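Local coordinates for protein cellulase IBT99 (Metagenomes, PDB 6WBT) that probably hydrolyses 6-phospho-alpha-glucosides, as a family 4 glycosidase that binds NAD, a manganese ion and glucose 6-phosphate, at residues D195-G198 against G203-T206; E351-D356 against G384-Q389; E360-V365 against E371-G376. All blocks are in the same frame, centred on the assembly; numbering follows the deposited sequence.

Overall arrangement
All three contacts are buried in the assembly, but contact 2 lies farthest from the chain's centre, its own centre about 21 Å away against 16 Å for contact 1 and 18 Å for contact 3. Contacts 1 and 3 are antiparallel hairpins held by backbone hydrogen bonds; contact 2 sets a loop against helix 380-402 through a small apolar touch and two waters. The Tyr196 side chain of contact 1 lies about 9 Å from the manganese and about 10 Å from the bound glucose 6-phosphate. Contacts 2 and 3 both meet the third subunit, and contact 2 also the second. Gly198 O probably bonds Glu360 N, Ile386 packs on Phe197, and Glu351 N probably bonds Gly376 O.

Contact 1 of 3, residues D195-G198 against G203-T206; sequences DYFG and GWFT
Tyr196 and Phe205 form a non-hydrogen-bonded pair between strands 195-197 and 203-206, whose axes approach to 4.8 Å and run antiparallel at 156°, while Phe197 and Trp204 form a hydrogen-bonded pair. There Trp204 N gives a bond of 2.8 Å to Phe197 O, and Phe197 N returns one to Trp204 O, lying in the carbonyl plane. Asp195 O takes a bent backbone bond from Thr206 N at 2.9 Å and a weak one from Thr206 OG1. On the face carrying Tyr196 and Phe205, the rings meet edge-to-face with planes at 65°: Tyr196 CD2 stands 3.5 Å above the centre of the Phe205 ring. Tyr196 CG lies anti to the backbone N (chi1 -180°), which carries the ring across the partner strand until its OH is 3.2 Å from Gly203 CA. A side chain at Gly203 would collide with that hydroxyl, which Asn264 binds. The Tyr196 side chain lies about 9 Å from the bound manganese. On the other face Thr206 CG2 meets the edge of the Phe197 ring, 3.5 Å from Phe197 CE2, and the Phe197 and Trp204 rings lie obliquely. Asp195 is salt-bridged to Arg209 and Arg339. Helix 173-184 covers the hairpin over Phe205 and helix 380-402 against Phe197, while strand 262-263 continues the sheet beside strand 202-210.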
loop_
_atom_site.group_PDB
_atom_site.type_symbol
_atom_site.label_atom_id
_atom_site.label_comp_id
_atom_site.label_asym_id
_atom_site.label_seq_id
_atom_site.Cartn_x
_atom_site.Cartn_y
_atom_site.Cartn_z
ATOM N N ASP A 195 -11.816 14.117 17.914
ATOM C CA ASP A 195 -11.092 13.336 16.925
ATOM C C ASP A 195 -10.766 14.228 15.734
ATOM O O ASP A 195 -11.628 14.964 15.244
ATOM C CB ASP A 195 -11.918 12.129 16.472
ATOM C CG ASP A 195 -12.347 11.249 17.630
ATOM O OD1 ASP A 195 -11.514 10.994 18.523
ATOM O OD2 ASP A 195 -13.519 10.819 17.650
ATOM N N TYR A 196 -9.523 14.154 15.264
ATOM C CA TYR A 196 -9.003 15.147 14.335
ATOM C C TYR A 196 -7.983 14.496 13.412
ATOM O O TYR A 196 -7.268 13.574 13.808
ATOM C CB TYR A 196 -8.381 16.315 15.114
ATOM C CG TYR A 196 -7.797 17.433 14.283
ATOM C CD1 TYR A 196 -6.478 17.385 13.852
ATOM C CD2 TYR A 196 -8.552 18.553 13.962
ATOM C CE1 TYR A 196 -5.935 18.408 13.104
ATOM C CE2 TYR A 196 -8.016 19.583 13.214
ATOM C CZ TYR A 196 -6.706 19.506 12.789
ATOM O OH TYR A 196 -6.163 20.528 12.046
ATOM N N PHE A 197 -7.928 14.978 12.170
ATOM C CA PHE A 197 -6.927 14.511 11.221
ATOM C C PHE A 197 -6.663 15.608 10.202
ATOM O O PHE A 197 -7.452 16.545 10.052
ATOM C CB PHE A 197 -7.360 13.217 10.516
ATOM C CG PHE A 197 -8.363 13.426 9.411
ATOM C CD1 PHE A 197 -7.948 13.601 8.099
ATOM C CD2 PHE A 197 -9.720 13.435 9.684
ATOM C CE1 PHE A 197 -8.867 13.794 7.085
ATOM C CE2 PHE A 197 -10.643 13.623 8.672
ATOM C CZ PHE A 197 -10.217 13.802 7.372
ATOM N N GLY A 198 -5.544 15.472 9.491
ATOM C CA GLY A 198 -5.137 16.402 8.465
ATOM C C GLY A 198 -3.718 16.867 8.701
ATOM O O GLY A 198 -2.958 16.250 9.454
ATOM N N GLY A 203 -6.676 20.704 8.710
ATOM C CA GLY A 203 -7.311 19.521 9.261
ATOM C C GLY A 203 -8.812 19.625 9.418
ATOM O O GLY A 203 -9.432 20.594 8.967
ATOM N N TRP A 204 -9.406 18.615 10.053
ATOM C CA TRP A 204 -10.847 18.546 10.240
ATOM C C TRP A 204 -11.155 17.870 11.568
ATOM O O TRP A 204 -10.445 16.955 11.995
ATOM C CB TRP A 204 -11.531 17.781 9.098
ATOM C CG TRP A 204 -11.217 18.313 7.734
ATOM C CD1 TRP A 204 -10.122 18.021 6.974
ATOM C CD2 TRP A 204 -12.009 19.223 6.962
ATOM N NE1 TRP A 204 -10.181 18.695 5.780
ATOM C CE2 TRP A 204 -11.329 19.442 5.748
ATOM C CE3 TRP A 204 -13.226 19.878 7.180
ATOM C CZ2 TRP A 204 -11.826 20.282 4.753
ATOM C CZ3 TRP A 204 -13.718 20.714 6.190
ATOM C CH2 TRP A 204 -13.018 20.909 4.993
ATOM N N PHE A 205 -12.230 18.323 12.211
ATOM C CA PHE A 205 -12.715 17.738 13.457
ATOM C C PHE A 205 -13.846 16.771 13.124
ATOM O O PHE A 205 -14.965 17.196 12.817
ATOM C CB PHE A 205 -13.191 18.823 14.422
ATOM C CG PHE A 205 -12.096 19.728 14.909
ATOM C CD1 PHE A 205 -11.492 19.509 16.137
ATOM C CD2 PHE A 205 -11.676 20.805 14.145
ATOM C CE1 PHE A 205 -10.487 20.343 16.591
ATOM C CE2 PHE A 205 -10.671 21.643 14.594
ATOM C CZ PHE A 205 -10.076 21.411 15.819
ATOM N N THR A 206 -13.558 15.469 13.191
ATOM C CA THR A 206 -14.559 14.473 12.818
ATOM C C THR A 206 -15.607 14.284 13.910
ATOM O O THR A 206 -16.803 14.194 13.614
ATOM C CB THR A 206 -13.884 13.140 12.492
ATOM O OG1 THR A 206 -13.161 12.673 13.637
ATOM C CG2 THR A 206 -12.923 13.302 11.327
#

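Contact 2 of 3, residues E351-D356 against G384-Q389; sequences ENLSDD and GLIEQQ
Leu353 and Ile386 make the apolar touch between loop 351-356 and helix 384-389: Leu353 CD1 sits 3.7 Å from Ile386 CG2, the two side chains roughly perpendicular. The other leucine methyl, CD2, lies 3.7 Å from Glu387 OE2, Leu353 and Glu387 running alongside one another but pointing opposite ways. The bend of Glu387 at chi2 (-74°) brings its carboxylate alongside the loop. There OE2 comes to 3.3 Å from Asn352 O, two acceptors close but not hydrogen-bonded. Water carries the polar link instead. One water donates to Glu387 OE2 and has a weak bond to Ser354 OG; a second accepts from Ser354 N at 3.1 Å and donates to Glu387 OE1 at 3.2 Å. Further out, Lys383 of the same chain forms a salt bridge with Glu387 OE2, and Asn352 OD1 takes a hydrogen bond from Ile378 N. In the second subunit another Lys383 makes a long, weak ion pair with OE1, and its Glu387 packs against this one. The lysines would probably offset the closeness of the two glutamates. Loop and helix are thus joined by bridging water and a single leucine beside a subunit interface.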
loop_
_atom_site.group_PDB
_atom_site.type_symbol
_atom_site.label_atom_id
_atom_site.label_comp_id
_atom_site.label_asym_id
_atom_site.label_seq_id
_atom_site.Cartn_x
_atom_site.Cartn_y
_atom_site.Cartn_z
ATOM N N GLU A 351 -4.138 5.724 6.290
ATOM C CA GLU A 351 -3.696 4.718 5.326
ATOM C C GLU A 351 -3.606 5.279 3.912
ATOM O O GLU A 351 -2.698 4.915 3.155
ATOM C CB GLU A 351 -4.635 3.512 5.357
ATOM C CG GLU A 351 -3.925 2.178 5.545
ATOM C CD GLU A 351 -4.770 0.996 5.109
ATOM O OE1 GLU A 351 -4.388 0.315 4.133
ATOM O OE2 GLU A 351 -5.822 0.754 5.736
ATOM N N ASN A 352 -4.533 6.159 3.530
ATOM C CA ASN A 352 -4.559 6.665 2.160
ATOM C C ASN A 352 -3.416 7.622 1.850
ATOM O O ASN A 352 -3.300 8.055 0.699
ATOM C CB ASN A 352 -5.888 7.367 1.875
ATOM C CG ASN A 352 -6.975 6.975 2.849
ATOM O OD1 ASN A 352 -7.003 7.453 3.983
ATOM N ND2 ASN A 352 -7.883 6.113 2.410
ATOM N N LEU A 353 -2.577 7.963 2.823
ATOM C CA LEU A 353 -1.527 8.950 2.636
ATOM C C LEU A 353 -0.153 8.295 2.650
ATOM O O LEU A 353 0.023 7.166 3.117
ATOM C CB LEU A 353 -1.604 10.035 3.714
ATOM C CG LEU A 353 -2.907 10.835 3.722
ATOM C CD1 LEU A 353 -2.915 11.831 4.866
ATOM C CD2 LEU A 353 -3.106 11.539 2.388
ATOM N N SER A 354 0.826 9.030 2.128
ATOM C CA SER A 354 2.193 8.539 2.056
ATOM C C SER A 354 2.791 8.405 3.455
ATOM O O SER A 354 2.268 8.933 4.440
ATOM C CB SER A 354 3.050 9.471 1.200
ATOM O OG SER A 354 2.547 9.549 -0.124
ATOM N N ASP A 355 3.908 7.678 3.534
ATOM C CA ASP A 355 4.522 7.424 4.834
ATOM C C ASP A 355 5.151 8.688 5.410
ATOM O O ASP A 355 5.004 8.971 6.605
ATOM C CB ASP A 355 5.566 6.314 4.714
ATOM C CG ASP A 355 5.052 5.110 3.949
ATOM O OD1 ASP A 355 3.922 5.174 3.421
ATOM O OD2 ASP A 355 5.779 4.096 3.875
ATOM N N ASP A 356 5.848 9.462 4.578
ATOM C CA ASP A 356 6.556 10.652 5.033
ATOM C C ASP A 356 5.653 11.871 5.171
ATOM O O ASP A 356 6.163 12.990 5.300
ATOM C CB ASP A 356 7.714 10.970 4.082
ATOM C CG ASP A 356 7.249 11.249 2.667
ATOM O OD1 ASP A 356 6.184 10.728 2.275
ATOM O OD2 ASP A 356 7.950 11.990 1.946
ATOM N N GLY A 384 -7.675 14.015 -1.395
ATOM C CA GLY A 384 -7.156 14.813 -2.492
ATOM C C GLY A 384 -6.655 16.176 -2.059
ATOM O O GLY A 384 -5.697 16.701 -2.634
ATOM N N LEU A 385 -7.290 16.769 -1.045
ATOM C CA LEU A 385 -6.822 18.053 -0.531
ATOM C C LEU A 385 -5.493 17.903 0.198
ATOM O O LEU A 385 -4.597 18.741 0.046
ATOM C CB LEU A 385 -7.878 18.663 0.391
ATOM C CG LEU A 385 -9.112 19.264 -0.283
ATOM C CD1 LEU A 385 -10.144 19.671 0.756
ATOM C CD2 LEU A 385 -8.718 20.456 -1.140
ATOM N N ILE A 386 -5.346 16.842 0.996
ATOM C CA ILE A 386 -4.095 16.627 1.715
ATOM C C ILE A 386 -2.994 16.179 0.761
ATOM O O ILE A 386 -1.825 16.544 0.938
ATOM C CB ILE A 386 -4.308 15.617 2.859
ATOM C CG1 ILE A 386 -5.302 16.176 3.880
ATOM C CG2 ILE A 386 -2.991 15.284 3.543
ATOM C CD1 ILE A 386 -5.640 15.211 4.995
ATOM N N GLU A 387 -3.340 15.400 -0.269
ATOM C CA GLU A 387 -2.335 14.954 -1.230
ATOM C C GLU A 387 -1.706 16.133 -1.964
ATOM O O GLU A 387 -0.507 16.118 -2.264
ATOM C CB GLU A 387 -2.953 13.974 -2.230
ATOM C CG GLU A 387 -3.218 12.579 -1.678
ATOM C CD GLU A 387 -1.954 11.756 -1.502
ATOM O OE1 GLU A 387 -0.864 12.237 -1.878
ATOM O OE2 GLU A 387 -2.053 10.622 -0.989
ATOM N N GLN A 388 -2.499 17.165 -2.261
ATOM C CA GLN A 388 -1.962 18.331 -2.954
ATOM C C GLN A 388 -1.009 19.112 -2.057
ATOM O O GLN A 388 0.093 19.481 -2.477
ATOM C CB GLN A 388 -3.102 19.225 -3.440
ATOM C CG GLN A 388 -2.635 20.481 -4.158
ATOM C CD GLN A 388 -3.786 21.327 -4.661
ATOM O OE1 GLN A 388 -4.953 20.995 -4.453
ATOM N NE2 GLN A 388 -3.463 22.429 -5.326
ATOM N N GLN A 389 -1.419 19.371 -0.812
ATOM C CA GLN A 389 -0.570 20.129 0.102
ATOM C C GLN A 389 0.663 19.333 0.506
ATOM O O GLN A 389 1.758 19.896 0.622
ATOM C CB GLN A 389 -1.369 20.543 1.337
ATOM C CG GLN A 389 -1.762 22.011 1.357
ATOM C CD GLN A 389 -0.586 22.928 1.623
ATOM O OE1 GLN A 389 -0.017 23.511 0.700
ATOM N NE2 GLN A 389 -0.215 23.062 2.891
HETATM O O HOH W 1 -0.522 8.610 -1.093
HETATM O O HOH W 2 0.810 11.914 0.888
#

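Contact 3 of 3, residues E360-V365 against E371-G376; sequences EIPGYV and EPVRVG
Tyr364 and Glu371 bond each other's backbones twice, as a hydrogen-bonded antiparallel pair. Glu371 N reaches Tyr364 O at 3.1 Å, and Tyr364 N meets Glu371 O at 3.2 Å, from 50° out of the carbonyl plane. A third bond, Val373 N to Pro362 O, is weak at 3.5 Å though nearly straight (174°). Between them Gly363 faces Pro372 as a non-hydrogen-bonded pair.

The apolar contacts gather round Val373 and Ile361. With Val373 CG1 anti to the carbonyl carbon (chi1 -63°), that methyl meets the Tyr364 ring edge in plane, 3.7 Å from Tyr364 CE1, while CG2 faces Pro362 CG. Ile361 CD1 touches Pro372 CB, and its CG2 lies 3.7 Å from Val375 CG2. With an alanine at Val373, the Tyr364 edge and the Pro362 ring would probably lose the methyls packed on them, leaving a gap.

Polar ends reach the third subunit, whose Arg339 forms a salt bridge with Glu371 and whose Glu371 bonds Tyr364 OH; Arg368 of the same chain also pairs with Glu371. This beta hairpin is the outermost pair of the chain's Rossmann-type mixed sheet, with Pro372 and Arg374 also making backbone bonds to the third subunit.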
loop_
_atom_site.group_PDB
_atom_site.type_symbol
_atom_site.label_atom_id
_atom_site.label_comp_id
_atom_site.label_asym_id
_atom_site.label_seq_id
_atom_site.Cartn_x
_atom_site.Cartn_y
_atom_site.Cartn_z
ATOM N N GLU A 360 -1.382 15.618 11.397
ATOM C CA GLU A 360 -1.712 16.142 12.720
ATOM C C GLU A 360 -2.884 15.328 13.260
ATOM O O GLU A 360 -4.036 15.547 12.871
ATOM C CB GLU A 360 -2.041 17.632 12.642
ATOM C CG GLU A 360 -2.409 18.269 13.971
ATOM C CD GLU A 360 -2.456 19.784 13.894
ATOM O OE1 GLU A 360 -1.382 20.420 13.956
ATOM O OE2 GLU A 360 -3.565 20.341 13.761
ATOM N N ILE A 361 -2.587 14.388 14.153
ATOM C CA ILE A 361 -3.575 13.433 14.651
ATOM C C ILE A 361 -3.436 13.310 16.160
ATOM O O ILE A 361 -2.392 13.652 16.733
ATOM C CB ILE A 361 -3.411 12.049 13.988
ATOM C CG1 ILE A 361 -1.978 11.542 14.159
ATOM C CG2 ILE A 361 -3.791 12.112 12.516
ATOM C CD1 ILE A 361 -1.759 10.150 13.621
ATOM N N PRO A 362 -4.484 12.832 16.839
ATOM C CA PRO A 362 -4.385 12.648 18.292
ATOM C C PRO A 362 -3.391 11.556 18.656
ATOM O O PRO A 362 -3.293 10.526 17.984
ATOM C CB PRO A 362 -5.812 12.261 18.701
ATOM C CG PRO A 362 -6.428 11.719 17.459
ATOM C CD PRO A 362 -5.842 12.539 16.351
ATOM N N GLY A 363 -2.651 11.794 19.735
ATOM C CA GLY A 363 -1.687 10.826 20.222
ATOM C C GLY A 363 -1.491 10.977 21.714
ATOM O O GLY A 363 -1.778 12.026 22.299
ATOM N N TYR A 364 -0.996 9.906 22.328
ATOM C CA TYR A 364 -0.761 9.861 23.766
ATOM C C TYR A 364 0.697 10.206 24.044
ATOM O O TYR A 364 1.604 9.478 23.624
ATOM C CB TYR A 364 -1.114 8.485 24.332
ATOM C CG TYR A 364 -2.593 8.168 24.274
ATOM C CD1 TYR A 364 -3.178 7.697 23.104
ATOM C CD2 TYR A 364 -3.405 8.342 25.387
ATOM C CE1 TYR A 364 -4.530 7.410 23.046
ATOM C CE2 TYR A 364 -4.757 8.056 25.338
ATOM C CZ TYR A 364 -5.313 7.590 24.165
ATOM O OH TYR A 364 -6.658 7.304 24.112
ATOM N N VAL A 365 0.917 11.314 24.746
ATOM C CA VAL A 365 2.264 11.801 25.028
ATOM C C VAL A 365 2.850 10.980 26.172
ATOM O O VAL A 365 2.387 11.065 27.312
ATOM C CB VAL A 365 2.262 13.296 25.366
ATOM C CG1 VAL A 365 3.656 13.749 25.769
ATOM C CG2 VAL A 365 1.754 14.105 24.182
ATOM N N GLU A 371 2.653 8.265 20.995
ATOM C CA GLU A 371 2.071 7.046 20.444
ATOM C C GLU A 371 0.799 7.404 19.688
ATOM O O GLU A 371 -0.273 7.531 20.301
ATOM C CB GLU A 371 1.773 6.034 21.555
ATOM C CG GLU A 371 3.013 5.358 22.116
ATOM C CD GLU A 371 2.681 4.233 23.074
ATOM O OE1 GLU A 371 1.568 4.239 23.639
ATOM O OE2 GLU A 371 3.533 3.339 23.258
ATOM N N PRO A 372 0.858 7.585 18.372
ATOM C CA PRO A 372 -0.333 7.990 17.623
ATOM C C PRO A 372 -1.306 6.837 17.433
ATOM O O PRO A 372 -0.919 5.674 17.301
ATOM C CB PRO A 372 0.233 8.451 16.272
ATOM C CG PRO A 372 1.731 8.529 16.460
ATOM C CD PRO A 372 2.053 7.531 17.517
ATOM N N VAL A 373 -2.590 7.183 17.413
ATOM C CA VAL A 373 -3.643 6.193 17.232
ATOM C C VAL A 373 -3.845 5.925 15.746
ATOM O O VAL A 373 -3.648 6.803 14.897
ATOM C CB VAL A 373 -4.951 6.657 17.904
ATOM C CG1 VAL A 373 -4.758 6.778 19.408
ATOM C CG2 VAL A 373 -5.415 7.979 17.313
ATOM N N ARG A 374 -4.238 4.695 15.428
ATOM C CA ARG A 374 -4.495 4.296 14.045
ATOM C C ARG A 374 -5.790 4.951 13.583
ATOM O O ARG A 374 -6.886 4.520 13.948
ATOM C CB ARG A 374 -4.566 2.777 13.934
ATOM C CG ARG A 374 -4.593 2.252 12.503
ATOM C CD ARG A 374 -6.007 1.937 12.032
ATOM N NE ARG A 374 -6.558 0.753 12.685
ATOM C CZ ARG A 374 -7.408 0.787 13.706
ATOM N NH1 ARG A 374 -7.815 1.951 14.196
ATOM N NH2 ARG A 374 -7.854 -0.343 14.237
ATOM N N VAL A 375 -5.667 6.003 12.772
ATOM C CA VAL A 375 -6.845 6.740 12.326
ATOM C C VAL A 375 -7.623 5.933 11.295
ATOM O O VAL A 375 -8.853 5.822 11.368
ATOM C CB VAL A 375 -6.434 8.116 11.772
ATOM C CG1 VAL A 375 -7.659 8.889 11.309
ATOM C CG2 VAL A 375 -5.667 8.901 12.827
ATOM N N GLY A 376 -6.926 5.358 10.326
ATOM C CA GLY A 376 -7.565 4.620 9.261
ATOM C C GLY A 376 -7.664 5.423 7.980
ATOM O O GLY A 376 -6.930 6.386 7.744
#